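Local coordinates for crystal protein (Bacillus thuringiensis serovar dakota, PDB 2ZTB) that recognizes cancer cells as a proteolytically activated parasporin toxin and probably kills them by forming membrane pores, as aerolysin-type toxins do, at residues Asn47-Tyr59 / Asn198-Phe212. Sequence-based numbering, arbitrary orientation.
Sequences NAVKPPITAQYGY and NFPKRVGPGGHYFWF
Phe212 lies flat against Tyr59 in an offset stack, the two planes 2° apart and the centroids separated by 3.9 Å; flat rings suit this place because they can lie face to face. The phenyl group also receives two beta-branched side chains of helix 53-56: Ile53 CG1 comes within 3.7 Å of Phe212 CE2, and Thr54 CG2 meets the same carbon. Thr54 suits this place because its methyl faces the ring while its hydroxyl bonds to the backbone oxygen of Asn41. Ile53 serves two rings at once, as its branches allow. Its CG2, anti to the carbonyl carbon, sits squarely over the face of Phe210 in a CH-pi contact, 3.9 Å from the centroid, while Ile53 CD1 touches both Phe210 CB and Phe212 CZ, each at 3.8 Å. Tyr57 completes the aromatic cluster; its ring is oblique to both phenylalanines, and its OH lies at the edge of the Phe210 ring, 3.4 Å from CE2. Farther out, Val49 CG2 touches Phe210 CE1 at 3.8 Å.

At the polar edge Asn198, on strand 168-199, points toward the backbone of 47-49. Its ND2 donates to Asn47 O at 3.2 Å, nearly straight at 170° and on a lone pair of that carbonyl, while OD1 takes a weak, longer bond from Val49 N. A primary amide, with donor and acceptor side by side, is suited to answer both. At this end of the elongated molecule apolar packing thus makes up the larger part of the contact between 53-59 and strand 210-214, and one buried asparagine adds directional pairing to the preceding loop.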
loop_
_atom_site.group_PDB
_atom_site.type_symbol
_atom_site.label_atom_id
_atom_site.label_comp_id
_atom_site.label_asym_id
_atom_site.label_seq_id
_atom_site.Cartn_x
_atom_site.Cartn_y
_atom_site.Cartn_z
ATOM N N ASN A 47 -30.019 10.918 21.021
ATOM C CA ASN A 47 -31.359 11.476 20.800
ATOM C C ASN A 47 -31.326 12.717 19.901
ATOM O O ASN A 47 -31.438 13.858 20.379
ATOM C CB ASN A 47 -32.030 11.775 22.159
ATOM C CG ASN A 47 -33.460 12.305 22.025
ATOM O OD1 ASN A 47 -34.151 12.066 21.024
ATOM N ND2 ASN A 47 -33.911 13.026 23.048
ATOM N N ALA A 48 -31.193 12.488 18.599
ATOM C CA ALA A 48 -30.912 13.564 17.651
ATOM C C ALA A 48 -32.069 14.006 16.748
ATOM O O ALA A 48 -33.015 13.249 16.494
ATOM C CB ALA A 48 -29.703 13.210 16.811
ATOM N N VAL A 49 -31.981 15.250 16.278
ATOM C CA VAL A 49 -32.872 15.787 15.254
ATOM C C VAL A 49 -32.530 15.164 13.897
ATOM O O VAL A 49 -31.354 15.038 13.546
ATOM C CB VAL A 49 -32.775 17.339 15.190
ATOM C CG1 VAL A 49 -33.325 17.888 13.879
ATOM C CG2 VAL A 49 -33.496 17.965 16.379
ATOM N N LYS A 50 -33.570 14.766 13.163
ATOM C CA LYS A 50 -33.460 14.277 11.788
ATOM C C LYS A 50 -34.181 15.220 10.813
ATOM O O LYS A 50 -35.259 15.719 11.132
ATOM C CB LYS A 50 -34.069 12.877 11.655
ATOM C CG LYS A 50 -33.184 11.733 12.134
ATOM C CD LYS A 50 -33.731 11.116 13.419
ATOM C CE LYS A 50 -32.932 9.871 13.803
ATOM N NZ LYS A 50 -31.647 10.226 14.475
ATOM N N PRO A 51 -33.593 15.471 9.625
ATOM C CA PRO A 51 -32.263 15.032 9.187
ATOM C C PRO A 51 -31.134 15.730 9.963
ATOM O O PRO A 51 -31.359 16.797 10.540
ATOM C CB PRO A 51 -32.232 15.398 7.692
ATOM C CG PRO A 51 -33.258 16.443 7.512
ATOM C CD PRO A 51 -34.298 16.240 8.580
ATOM N N PRO A 52 -29.930 15.120 9.991
ATOM C CA PRO A 52 -28.799 15.695 10.717
ATOM C C PRO A 52 -28.660 17.199 10.483
ATOM O O PRO A 52 -28.660 17.648 9.332
ATOM C CB PRO A 52 -27.584 14.933 10.150
ATOM C CG PRO A 52 -28.115 14.091 9.017
ATOM C CD PRO A 52 -29.551 13.860 9.329
ATOM N N ILE A 53 -28.558 17.962 11.576
ATOM C CA ILE A 53 -28.496 19.424 11.508
ATOM C C ILE A 53 -27.246 19.888 10.766
ATOM O O ILE A 53 -27.162 21.025 10.311
ATOM C CB ILE A 53 -28.587 20.071 12.914
ATOM C CG1 ILE A 53 -27.421 19.600 13.809
ATOM C CG2 ILE A 53 -29.958 19.767 13.543
ATOM C CD1 ILE A 53 -27.246 20.373 15.089
ATOM N N THR A 54 -26.284 18.986 10.628
ATOM C CA THR A 54 -25.047 19.271 9.930
ATOM C C THR A 54 -25.279 19.365 8.419
ATOM O O THR A 54 -24.665 20.198 7.745
ATOM C CB THR A 54 -23.988 18.201 10.235
ATOM O OG1 THR A 54 -24.633 16.931 10.395
ATOM C CG2 THR A 54 -23.234 18.555 11.514
ATOM N N ALA A 55 -26.162 18.515 7.889
ATOM C CA ALA A 55 -26.558 18.610 6.481
ATOM C C ALA A 55 -27.562 19.762 6.297
ATOM O O ALA A 55 -27.375 20.620 5.413
ATOM C CB ALA A 55 -27.113 17.267 5.955
ATOM N N GLN A 56 -28.606 19.802 7.135
ATOM C CA GLN A 56 -29.546 20.945 7.109
ATOM C C GLN A 56 -28.805 22.282 7.008
ATOM O O GLN A 56 -29.061 23.081 6.057
ATOM C CB GLN A 56 -30.463 20.967 8.338
ATOM C CG GLN A 56 -31.422 19.780 8.444
ATOM C CD GLN A 56 -32.514 20.090 9.499
ATOM O OE1 GLN A 56 -32.518 19.480 10.599
ATOM N NE2 GLN A 56 -33.440 21.054 9.174
ATOM N N TYR A 57 -27.837 22.479 7.930
ATOM C CA TYR A 57 -27.202 23.782 8.053
ATOM C C TYR A 57 -25.850 23.912 7.349
ATOM O O TYR A 57 -25.179 25.029 7.446
ATOM C CB TYR A 57 -27.130 24.188 9.531
ATOM C CG TYR A 57 -28.498 24.228 10.200
ATOM C CD1 TYR A 57 -29.056 23.088 10.780
ATOM C CD2 TYR A 57 -29.235 25.397 10.237
ATOM C CE1 TYR A 57 -30.314 23.121 11.387
ATOM C CE2 TYR A 57 -30.486 25.443 10.851
ATOM C CZ TYR A 57 -31.024 24.309 11.420
ATOM O OH TYR A 57 -32.271 24.371 12.016
ATOM N N GLY A 58 -25.454 22.778 6.638
ATOM C CA GLY A 58 -24.275 22.849 5.769
ATOM C C GLY A 58 -22.934 22.868 6.469
ATOM O O GLY A 58 -22.016 23.577 6.048
ATOM N N TYR A 59 -22.822 22.079 7.529
ATOM C CA TYR A 59 -21.580 21.923 8.284
ATOM C C TYR A 59 -21.065 20.497 8.111
ATOM O O TYR A 59 -21.643 19.558 8.652
ATOM C CB TYR A 59 -21.821 22.200 9.767
ATOM C CG TYR A 59 -21.990 23.657 10.106
ATOM C CD1 TYR A 59 -23.235 24.297 9.968
ATOM C CD2 TYR A 59 -20.908 24.397 10.583
ATOM C CE1 TYR A 59 -23.389 25.650 10.280
ATOM C CE2 TYR A 59 -21.051 25.745 10.908
ATOM C CZ TYR A 59 -22.290 26.364 10.754
ATOM O OH TYR A 59 -22.411 27.691 11.089
ATOM N N ASN A 198 -27.602 18.855 19.230
ATOM C CA ASN A 198 -28.896 19.445 19.604
ATOM C C ASN A 198 -29.166 19.303 21.087
ATOM O O ASN A 198 -28.996 18.224 21.661
ATOM C CB ASN A 198 -30.058 18.884 18.771
ATOM C CG ASN A 198 -30.236 17.379 18.928
ATOM O OD1 ASN A 198 -29.513 16.588 18.319
ATOM N ND2 ASN A 198 -31.213 16.980 19.741
ATOM N N PHE A 199 -29.595 20.400 21.702
ATOM C CA PHE A 199 -29.730 20.476 23.138
ATOM C C PHE A 199 -31.201 20.442 23.571
ATOM O O PHE A 199 -32.090 20.786 22.767
ATOM C CB PHE A 199 -28.986 21.724 23.646
ATOM C CG PHE A 199 -27.498 21.645 23.437
ATOM C CD1 PHE A 199 -26.933 21.949 22.180
ATOM C CD2 PHE A 199 -26.663 21.231 24.468
ATOM C CE1 PHE A 199 -25.551 21.839 21.957
ATOM C CE2 PHE A 199 -25.276 21.126 24.262
ATOM C CZ PHE A 199 -24.723 21.422 22.995
ATOM N N PRO A 200 -31.463 19.985 24.825
ATOM C CA PRO A 200 -32.810 19.971 25.412
ATOM C C PRO A 200 -33.371 21.372 25.694
ATOM O O PRO A 200 -34.588 21.554 25.674
ATOM C CB PRO A 200 -32.612 19.202 26.732
ATOM C CG PRO A 200 -31.180 19.402 27.071
ATOM C CD PRO A 200 -30.462 19.413 25.752
ATOM N N LYS A 201 -32.494 22.340 25.965
ATOM C CA LYS A 201 -32.883 23.741 26.120
ATOM C C LYS A 201 -31.981 24.675 25.291
ATOM O O LYS A 201 -31.020 24.228 24.669
ATOM C CB LYS A 201 -32.867 24.131 27.598
ATOM C CG LYS A 201 -31.532 23.939 28.267
ATOM C CD LYS A 201 -31.678 24.128 29.733
ATOM C CE LYS A 201 -30.351 24.250 30.393
ATOM N NZ LYS A 201 -30.513 24.358 31.887
ATOM N N ARG A 202 -32.294 25.966 25.273
ATOM C CA ARG A 202 -31.435 26.943 24.602
ATOM C C ARG A 202 -30.156 27.120 25.423
ATOM O O ARG A 202 -30.222 27.332 26.620
ATOM C CB ARG A 202 -32.154 28.284 24.413
ATOM C CG ARG A 202 -33.225 28.286 23.321
ATOM C CD ARG A 202 -33.749 29.715 23.084
ATOM N NE ARG A 202 -34.885 29.798 22.152
ATOM C CZ ARG A 202 -34.826 29.791 20.812
ATOM N NH1 ARG A 202 -33.672 29.677 20.153
ATOM N NH2 ARG A 202 -35.959 29.894 20.112
ATOM N N VAL A 203 -29.004 26.987 24.768
ATOM C CA VAL A 203 -27.693 27.152 25.405
ATOM C C VAL A 203 -26.809 28.078 24.549
ATOM O O VAL A 203 -27.162 28.408 23.411
ATOM C CB VAL A 203 -26.930 25.774 25.584
ATOM C CG1 VAL A 203 -27.643 24.831 26.570
ATOM C CG2 VAL A 203 -26.691 25.092 24.232
ATOM N N GLY A 204 -25.657 28.471 25.089
ATOM C CA GLY A 204 -24.659 29.198 24.313
ATOM C C GLY A 204 -25.006 30.660 24.113
ATOM O O GLY A 204 -26.067 31.122 24.553
ATOM N N PRO A 205 -24.101 31.412 23.467
ATOM C CA PRO A 205 -24.331 32.831 23.217
ATOM C C PRO A 205 -25.550 33.077 22.317
ATOM O O PRO A 205 -25.596 32.605 21.182
ATOM C CB PRO A 205 -23.039 33.285 22.531
ATOM C CG PRO A 205 -22.041 32.199 22.757
ATOM C CD PRO A 205 -22.794 30.945 22.966
ATOM N N GLY A 206 -26.523 33.818 22.838
ATOM C CA GLY A 206 -27.794 34.066 22.153
ATOM C C GLY A 206 -28.917 33.106 22.533
ATOM O O GLY A 206 -30.086 33.430 22.341
ATOM N N GLY A 207 -28.564 31.919 23.047
ATOM C CA GLY A 207 -29.552 30.899 23.409
ATOM C C GLY A 207 -30.107 30.177 22.194
ATOM O O GLY A 207 -31.108 30.599 21.617
ATOM N N HIS A 208 -29.451 29.088 21.804
ATOM C CA HIS A 208 -29.848 28.299 20.637
ATOM C C HIS A 208 -29.877 26.805 20.986
ATOM O O HIS A 208 -29.162 26.360 21.876
ATOM C CB HIS A 208 -28.910 28.600 19.440
ATOM C CG HIS A 208 -28.892 30.049 19.064
ATOM N ND1 HIS A 208 -29.698 30.574 18.076
ATOM C CD2 HIS A 208 -28.221 31.099 19.594
ATOM C CE1 HIS A 208 -29.516 31.881 18.002
ATOM N NE2 HIS A 208 -28.628 32.227 18.915
ATOM N N TYR A 209 -30.733 26.048 20.314
ATOM C CA TYR A 209 -30.831 24.602 20.485
ATOM C C TYR A 209 -29.770 23.845 19.687
ATOM O O TYR A 209 -29.334 22.781 20.103
ATOM C CB TYR A 209 -32.214 24.111 20.024
ATOM C CG TYR A 209 -33.378 24.539 20.891
ATOM C CD1 TYR A 209 -34.228 25.552 20.487
ATOM C CD2 TYR A 209 -33.628 23.919 22.111
ATOM C CE1 TYR A 209 -35.308 25.948 21.267
ATOM C CE2 TYR A 209 -34.698 24.310 22.909
ATOM C CZ TYR A 209 -35.532 25.324 22.473
ATOM O OH TYR A 209 -36.583 25.720 23.258
ATOM N N PHE A 210 -29.390 24.373 18.520
ATOM C CA PHE A 210 -28.434 23.711 17.634
ATOM C C PHE A 210 -27.104 24.437 17.565
ATOM O O PHE A 210 -27.064 25.637 17.284
ATOM C CB PHE A 210 -28.981 23.584 16.197
ATOM C CG PHE A 210 -30.351 22.951 16.098
ATOM C CD1 PHE A 210 -30.798 22.027 17.039
ATOM C CD2 PHE A 210 -31.182 23.260 15.029
ATOM C CE1 PHE A 210 -32.051 21.453 16.939
ATOM C CE2 PHE A 210 -32.440 22.676 14.912
ATOM C CZ PHE A 210 -32.873 21.774 15.879
ATOM N N TRP A 211 -26.022 23.680 17.762
ATOM C CA TRP A 211 -24.665 24.215 17.706
ATOM C C TRP A 211 -23.712 23.375 16.868
ATOM O O TRP A 211 -23.849 22.157 16.795
ATOM C CB TRP A 211 -24.101 24.366 19.126
ATOM C CG TRP A 211 -24.768 25.463 19.844
ATOM C CD1 TRP A 211 -25.828 25.360 20.684
ATOM C CD2 TRP A 211 -24.448 26.856 19.758
ATOM N NE1 TRP A 211 -26.190 26.593 21.132
ATOM C CE2 TRP A 211 -25.359 27.536 20.582
ATOM C CE3 TRP A 211 -23.467 27.592 19.070
ATOM C CZ2 TRP A 211 -25.333 28.930 20.749
ATOM C CZ3 TRP A 211 -23.446 28.995 19.237
ATOM C CH2 TRP A 211 -24.366 29.631 20.076
ATOM N N PHE A 212 -22.733 24.052 16.266
ATOM C CA PHE A 212 -21.636 23.432 15.519
ATOM C C PHE A 212 -20.304 23.895 16.058
ATOM O O PHE A 212 -20.125 25.077 16.362
ATOM C CB PHE A 212 -21.762 23.744 14.023
ATOM C CG PHE A 212 -23.114 23.427 13.483
ATOM C CD1 PHE A 212 -24.117 24.395 13.481
ATOM C CD2 PHE A 212 -23.412 22.139 13.040
ATOM C CE1 PHE A 212 -25.388 24.099 13.035
ATOM C CE2 PHE A 212 -24.687 21.825 12.584
ATOM C CZ PHE A 212 -25.676 22.811 12.582
#